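Transaminase (Bacillus megaterium, PDB 5G09) catalyses S-selective, pyridoxal phosphate-dependent transfer of amino groups between amines and carbonyl compounds, as a class-III aminotransferase. Local coordinates at the interface of chains A and B and the interface of chains A and C. Coordinates in Å, arbitrary orientation; residue numbers count along the deposited sequence, not the author numbering. Chains: chain A/B/C, Transaminase.

Contact 1: the interface of chains A and B. Residues chain A 326; chain B 25, 162-167, 410.
A:Glu326 lies against chain B and is gripped there by both its backbone and its carboxylate, an example of one residue anchoring a subunit at several points. The backbone bonds come first: A:Glu326 N gives an almost straight bond to B:Gly167 O at 3.0 Å, and A:Glu326 O accepts B:Ser166 N at 2.9 Å, the donor well above the carbonyl plane. On the side chain, OE2 takes two N-H groups. B:His410 ND1 lies 2.7 Å from A:Glu326 OE2, on its anti side and 27° out of the carboxylate plane; B:His410 N, 2.9 Å from A:Glu326 OE2, comes nearly along the C-O axis, from the opposite face. Ring and carboxylate stand 87° apart, and the chain, extended beyond CG (chi2 -178°), carries the acid to the imidazole edge. Water serves OE1: water 2 joins it to B:Arg162 O, and water 1 joins A:Glu326 OE1 to B:Gly167 N. Among apolar contacts, B:Phe25 sets CE1 against A:Glu326 CA at 3.7 Å, and its CD1 lies over the centre of one face of the B:His410 ring, which may steady it. A:Glu326 directly follows strand 324-325; its partners include the 3-10 helix 162-164 and the loop after it.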
loop_
_atom_site.group_PDB
_atom_site.type_symbol
_atom_site.label_atom_id
_atom_site.label_comp_id
_atom_site.label_asym_id
_atom_site.label_seq_id
_atom_site.Cartn_x
_atom_site.Cartn_y
_atom_site.Cartn_z
ATOM N N GLU A 326 17.138 -7.302 14.288
ATOM C CA GLU A 326 18.065 -7.067 13.169
ATOM C C GLU A 326 18.031 -5.622 12.695
ATOM O O GLU A 326 17.768 -5.356 11.518
ATOM C CB GLU A 326 17.738 -8.029 12.009
ATOM C CG GLU A 326 17.864 -9.498 12.390
ATOM C CD GLU A 326 17.575 -10.428 11.229
ATOM O OE1 GLU A 326 16.462 -10.312 10.663
ATOM O OE2 GLU A 326 18.453 -11.270 10.875
ATOM N N PHE B 25 20.589 -7.549 17.582
ATOM C CA PHE B 25 21.387 -8.702 17.109
ATOM C C PHE B 25 21.672 -9.825 18.134
ATOM O O PHE B 25 21.940 -10.953 17.742
ATOM C CB PHE B 25 22.684 -8.236 16.392
ATOM C CG PHE B 25 22.415 -7.348 15.208
ATOM C CD1 PHE B 25 21.977 -7.891 13.994
ATOM C CD2 PHE B 25 22.551 -5.953 15.313
ATOM C CE1 PHE B 25 21.708 -7.067 12.905
ATOM C CE2 PHE B 25 22.271 -5.128 14.218
ATOM C CZ PHE B 25 21.850 -5.672 13.017
ATOM N N ARG B 162 17.921 -9.211 3.565
ATOM C CA ARG B 162 16.911 -9.884 4.403
ATOM C C ARG B 162 17.189 -9.812 5.911
ATOM O O ARG B 162 16.262 -9.686 6.725
ATOM C CB ARG B 162 16.842 -11.357 3.981
ATOM C CG ARG B 162 15.731 -12.156 4.626
ATOM C CD ARG B 162 15.818 -13.624 4.216
ATOM N NE ARG B 162 14.664 -14.372 4.711
ATOM C CZ ARG B 162 14.635 -15.694 4.844
ATOM N NH1 ARG B 162 15.731 -16.410 4.555
ATOM N NH2 ARG B 162 13.513 -16.289 5.284
ATOM N N SER B 163 18.473 -9.912 6.248
ATOM C CA SER B 163 18.957 -9.986 7.613
ATOM C C SER B 163 19.073 -8.603 8.273
ATOM O O SER B 163 19.529 -8.510 9.405
ATOM C CB SER B 163 20.339 -10.672 7.629
ATOM O OG SER B 163 21.196 -10.091 6.649
ATOM N N TYR B 164 18.693 -7.538 7.568
ATOM C CA TYR B 164 18.915 -6.171 8.080
ATOM C C TYR B 164 17.679 -5.254 7.999
ATOM O O TYR B 164 17.797 -4.018 7.923
ATOM C CB TYR B 164 20.143 -5.538 7.404
ATOM C CG TYR B 164 21.436 -5.965 8.063
ATOM C CD1 TYR B 164 22.113 -7.123 7.652
ATOM C CD2 TYR B 164 21.965 -5.219 9.127
ATOM C CE1 TYR B 164 23.288 -7.515 8.273
ATOM C CE2 TYR B 164 23.133 -5.606 9.763
ATOM C CZ TYR B 164 23.789 -6.745 9.337
ATOM O OH TYR B 164 24.945 -7.089 9.986
ATOM N N ARG B 165 16.494 -5.865 8.082
ATOM C CA ARG B 165 15.246 -5.111 7.869
ATOM C C ARG B 165 14.457 -4.941 9.177
ATOM O O ARG B 165 13.211 -4.893 9.178
ATOM C CB ARG B 165 14.414 -5.752 6.747
ATOM C CG ARG B 165 14.996 -5.550 5.343
ATOM C CD ARG B 165 14.187 -6.265 4.246
ATOM N NE ARG B 165 12.755 -6.052 4.424
ATOM C CZ ARG B 165 12.096 -4.945 4.082
ATOM N NH1 ARG B 165 12.706 -3.942 3.459
ATOM N NH2 ARG B 165 10.809 -4.843 4.372
ATOM N N SER B 166 15.202 -4.870 10.287
ATOM C CA SER B 166 14.651 -4.500 11.620
ATOM C C SER B 166 13.539 -5.439 12.121
ATOM O O SER B 166 12.721 -5.064 12.974
ATOM C CB SER B 166 14.204 -3.027 11.641
ATOM O OG SER B 166 15.296 -2.177 11.260
ATOM N N GLY B 167 13.515 -6.661 11.579
ATOM C CA GLY B 167 12.593 -7.699 12.059
ATOM C C GLY B 167 13.206 -8.488 13.201
ATOM O O GLY B 167 14.336 -8.217 13.632
ATOM N N HIS B 410 19.827 -13.805 10.883
ATOM C CA HIS B 410 20.550 -13.932 12.159
ATOM C C HIS B 410 19.961 -14.990 13.128
ATOM O O HIS B 410 20.410 -15.105 14.258
ATOM C CB HIS B 410 20.687 -12.559 12.849
ATOM C CG HIS B 410 21.543 -11.598 12.088
ATOM N ND1 HIS B 410 21.020 -10.674 11.210
ATOM C CD2 HIS B 410 22.892 -11.423 12.069
ATOM C CE1 HIS B 410 22.013 -9.966 10.681
ATOM N NE2 HIS B 410 23.158 -10.405 11.181
HETATM O O HOH W 1 15.054 -8.114 9.562
HETATM O O HOH W 2 15.837 -11.773 8.525
#

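Contact 2: the interface of chains A and B. Residues chain A 89-90; chain B 17, 33-36, 58.
A short parallel beta bridge joins the two chains where the loop just before helix 92-105 of chain A runs beside the N-terminal segment of chain B that leads to strand 38-40. A:Ala90 pairs with B:Pro35 and bonds to the residues flanking it: A:Ala90 N donates to B:Val34 O at 2.9 Å, and B:Ile36 N donates to A:Ala90 O, also at 2.9 Å. Proline, lacking an N-H, can occupy the middle of such a pairing at no cost in bonds. The A:Tyr89 ring extends the contact with carbon. A:Tyr89 CD1 touches both B:Val34 CG1 and B:Ile36 CG1, each at 3.6 Å; the valine methyl comes at the ring edge, almost in plane, whereas the isoleucine carbon stands above one face, outside the rim. CG1 of B:Val34, anti to the backbone N (chi1 169°), is the branch that reaches the tyrosine. Across the ring, the amide of B:Gln58 meets the CD2-CE2 bond, with B:Gln58 OE1 3.4 Å from A:Tyr89 CD2 and the two planes 44° apart. The methyl of A:Ala90 turns the other way, its CB 3.4 Å from B:Asp17 OD2 on helix 10-20. The bridge ties the N-terminal segment to the neighbouring subunit and so may help to hold the class-III dimer together.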
loop_
_atom_site.group_PDB
_atom_site.type_symbol
_atom_site.label_atom_id
_atom_site.label_comp_id
_atom_site.label_asym_id
_atom_site.label_seq_id
_atom_site.Cartn_x
_atom_site.Cartn_y
_atom_site.Cartn_z
ATOM N N TYR A 89 28.771 -1.733 21.139
ATOM C CA TYR A 89 29.748 -1.494 22.191
ATOM C C TYR A 89 29.132 -0.635 23.316
ATOM O O TYR A 89 28.339 0.275 23.054
ATOM C CB TYR A 89 30.942 -0.754 21.612
ATOM C CG TYR A 89 31.794 -1.606 20.685
ATOM C CD1 TYR A 89 32.552 -2.679 21.184
ATOM C CD2 TYR A 89 31.815 -1.362 19.296
ATOM C CE1 TYR A 89 33.321 -3.465 20.318
ATOM C CE2 TYR A 89 32.579 -2.141 18.437
ATOM C CZ TYR A 89 33.337 -3.177 18.952
ATOM O OH TYR A 89 34.085 -3.915 18.079
ATOM N N ALA A 90 29.524 -0.904 24.560
ATOM C CA ALA A 90 28.973 -0.175 25.699
ATOM C C ALA A 90 29.851 1.007 26.112
ATOM O O ALA A 90 31.084 0.959 25.984
ATOM C CB ALA A 90 28.785 -1.123 26.870
ATOM N N ASP B 17 23.812 -0.992 31.320
ATOM C CA ASP B 17 23.734 -1.352 29.910
ATOM C C ASP B 17 22.856 -2.605 29.692
ATOM O O ASP B 17 21.996 -2.620 28.793
ATOM C CB ASP B 17 25.153 -1.510 29.366
ATOM C CG ASP B 17 25.181 -1.860 27.912
ATOM O OD1 ASP B 17 24.998 -3.038 27.578
ATOM O OD2 ASP B 17 25.379 -0.956 27.083
ATOM N N PRO B 33 27.966 -7.320 27.558
ATOM C CA PRO B 33 28.406 -5.966 27.158
ATOM C C PRO B 33 29.920 -5.897 26.937
ATOM O O PRO B 33 30.670 -6.604 27.598
ATOM C CB PRO B 33 27.948 -5.053 28.318
ATOM C CG PRO B 33 27.558 -5.963 29.439
ATOM C CD PRO B 33 27.535 -7.394 28.968
ATOM N N VAL B 34 30.347 -5.109 25.960
ATOM C CA VAL B 34 31.768 -4.928 25.642
ATOM C C VAL B 34 32.083 -3.431 25.783
ATOM O O VAL B 34 31.892 -2.635 24.837
ATOM C CB VAL B 34 32.121 -5.458 24.220
ATOM C CG1 VAL B 34 33.519 -5.026 23.773
ATOM C CG2 VAL B 34 32.057 -6.975 24.163
ATOM N N PRO B 35 32.568 -3.021 26.977
ATOM C CA PRO B 35 32.772 -1.582 27.167
ATOM C C PRO B 35 34.032 -1.027 26.493
ATOM O O PRO B 35 35.094 -1.645 26.524
ATOM C CB PRO B 35 32.828 -1.458 28.686
ATOM C CG PRO B 35 33.428 -2.753 29.129
ATOM C CD PRO B 35 32.835 -3.788 28.212
ATOM N N ILE B 36 33.895 0.127 25.853
ATOM C CA ILE B 36 35.019 0.818 25.232
ATOM C C ILE B 36 35.144 2.165 25.912
ATOM O O ILE B 36 34.195 2.976 25.873
ATOM C CB ILE B 36 34.808 1.041 23.728
ATOM C CG1 ILE B 36 34.568 -0.297 23.010
ATOM C CG2 ILE B 36 35.992 1.836 23.129
ATOM C CD1 ILE B 36 35.720 -1.307 23.188
ATOM N N GLN B 58 34.590 0.398 12.861
ATOM C CA GLN B 58 33.204 0.365 13.390
ATOM C C GLN B 58 32.196 -0.157 12.377
ATOM O O GLN B 58 31.950 -1.364 12.335
ATOM C CB GLN B 58 32.787 1.737 13.983
ATOM C CG GLN B 58 33.618 2.044 15.237
ATOM C CD GLN B 58 33.354 1.039 16.337
ATOM O OE1 GLN B 58 32.242 0.974 16.840
ATOM N NE2 GLN B 58 34.373 0.225 16.708
#

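Contact 3: the interface of chains A and C. Residues chain A 145, 162, 404, 407; chain C 221, 224-225.
The guanidinium of A:Arg162 has C:Glu224 O over one face, 3.2 Å above the plane and displaced toward the rim, while A:Asn407 O sits at its edge and accepts A:Arg162 NH1 at 3.0 Å. This bond within chain A should limit the rotation of the flat group against the last turn of helix 214-226 of chain C, in a contact between two class-III aminotransferase subunits of the deposited tetramer. The guanidinium of C:Arg221 is used differently: its edge meets the A:Glu145 carboxylate, with the two planes turned 84° apart. C:Arg221 NE forms a salt bridge to A:Glu145 OE1 at 3.1 Å, on its syn side, somewhat out of the carboxylate plane, and NH2 adds a weak bond to the same oxygen. The bend of the arginine at chi3 (75°) swings its NE toward the acid, which arrives on an extended chain. Between these arginines, the side chains of A:Asn407 and C:Asn225 cross at about a right angle, their amide planes 70° apart; C:Asn225 ND2 donates to A:Asn407 OD1 at 3.1 Å, tilted out of both planes. A:Leu404 CD2 lies 3.8 Å from C:Glu224 CD. Water 3 lies 2.7 Å from C:Glu224 OE1 and 3.1 Å from A:Leu404 O, bridging the carboxylate to the chain A backbone.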
loop_
_atom_site.group_PDB
_atom_site.type_symbol
_atom_site.label_atom_id
_atom_site.label_comp_id
_atom_site.label_asym_id
_atom_site.label_seq_id
_atom_site.Cartn_x
_atom_site.Cartn_y
_atom_site.Cartn_z
ATOM N N GLU A 145 -5.827 13.794 13.215
ATOM C CA GLU A 145 -5.792 14.985 12.396
ATOM C C GLU A 145 -4.950 16.064 13.089
ATOM O O GLU A 145 -5.119 16.292 14.289
ATOM C CB GLU A 145 -7.233 15.514 12.206
ATOM C CG GLU A 145 -7.238 16.757 11.329
ATOM C CD GLU A 145 -8.616 17.310 10.945
ATOM O OE1 GLU A 145 -9.605 17.080 11.683
ATOM O OE2 GLU A 145 -8.663 18.006 9.881
ATOM N N ARG A 162 -1.082 18.926 7.198
ATOM C CA ARG A 162 -1.019 19.099 5.745
ATOM C C ARG A 162 0.158 19.907 5.278
ATOM O O ARG A 162 0.802 19.559 4.295
ATOM C CB ARG A 162 -2.319 19.779 5.265
ATOM C CG ARG A 162 -2.453 19.854 3.758
ATOM C CD ARG A 162 -3.738 20.593 3.400
ATOM N NE ARG A 162 -3.908 20.581 1.951
ATOM C CZ ARG A 162 -4.714 21.410 1.274
ATOM N NH1 ARG A 162 -5.437 22.334 1.910
ATOM N NH2 ARG A 162 -4.819 21.285 -0.032
ATOM N N LEU A 404 -9.029 28.086 6.205
ATOM C CA LEU A 404 -8.559 26.684 6.198
ATOM C C LEU A 404 -7.849 26.298 7.513
ATOM O O LEU A 404 -7.666 25.115 7.801
ATOM C CB LEU A 404 -7.636 26.433 4.990
ATOM C CG LEU A 404 -8.303 25.941 3.706
ATOM C CD1 LEU A 404 -7.342 26.106 2.538
ATOM C CD2 LEU A 404 -8.785 24.489 3.819
ATOM N N ASN A 407 -5.577 23.302 8.305
ATOM C CA ASN A 407 -5.444 22.668 7.000
ATOM C C ASN A 407 -4.939 23.601 5.908
ATOM O O ASN A 407 -5.112 23.306 4.725
ATOM C CB ASN A 407 -6.777 22.020 6.574
ATOM C CG ASN A 407 -7.034 20.714 7.286
ATOM O OD1 ASN A 407 -6.096 20.020 7.722
ATOM N ND2 ASN A 407 -8.309 20.355 7.419
ATOM N N ARG C 221 -13.481 17.978 6.325
ATOM C CA ARG C 221 -12.198 18.128 7.006
ATOM C C ARG C 221 -11.183 17.074 6.617
ATOM O O ARG C 221 -10.026 17.398 6.435
ATOM C CB ARG C 221 -12.358 18.136 8.524
ATOM C CG ARG C 221 -12.829 19.461 9.074
ATOM C CD ARG C 221 -13.052 19.334 10.555
ATOM N NE ARG C 221 -11.777 19.296 11.272
ATOM C CZ ARG C 221 -11.366 20.233 12.128
ATOM N NH1 ARG C 221 -12.153 21.277 12.407
ATOM N NH2 ARG C 221 -10.183 20.116 12.720
ATOM N N GLU C 224 -10.002 17.980 3.011
ATOM C CA GLU C 224 -9.065 19.103 3.176
ATOM C C GLU C 224 -7.714 18.638 3.649
ATOM O O GLU C 224 -6.686 19.039 3.071
ATOM C CB GLU C 224 -9.613 20.136 4.169
ATOM C CG GLU C 224 -10.788 20.906 3.614
ATOM C CD GLU C 224 -11.434 21.837 4.640
ATOM O OE1 GLU C 224 -11.104 21.771 5.846
ATOM O OE2 GLU C 224 -12.285 22.638 4.228
ATOM N N ASN C 225 -7.712 17.789 4.682
ATOM C CA ASN C 225 -6.469 17.361 5.306
ATOM C C ASN C 225 -5.575 16.562 4.353
ATOM O O ASN C 225 -4.362 16.784 4.284
ATOM C CB ASN C 225 -6.751 16.565 6.586
ATOM C CG ASN C 225 -5.489 16.266 7.359
ATOM O OD1 ASN C 225 -4.798 15.271 7.099
ATOM N ND2 ASN C 225 -5.162 17.131 8.300
HETATM O O HOH W 3 -9.922 23.055 7.881
#

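Contacts 1 and 2 belong to the same two-fold interface of chains A and B, the centres of their C-alpha atoms about 20 Å apart, so that separated parts of each subunit are held by its partner. Contact 3 lies on the other interface, between chains A and C, its C-alpha centre about 37 Å from that of contact 1 and about 47 Å from that of contact 2. Arg162 takes part in both interfaces: B:Arg162 O meets water in contact 1, and the A:Arg162 side chain enters contact 3. Each copy can therefore use the 3-10 helix 162-164 toward two neighbours, consistent with the deposited tetramer.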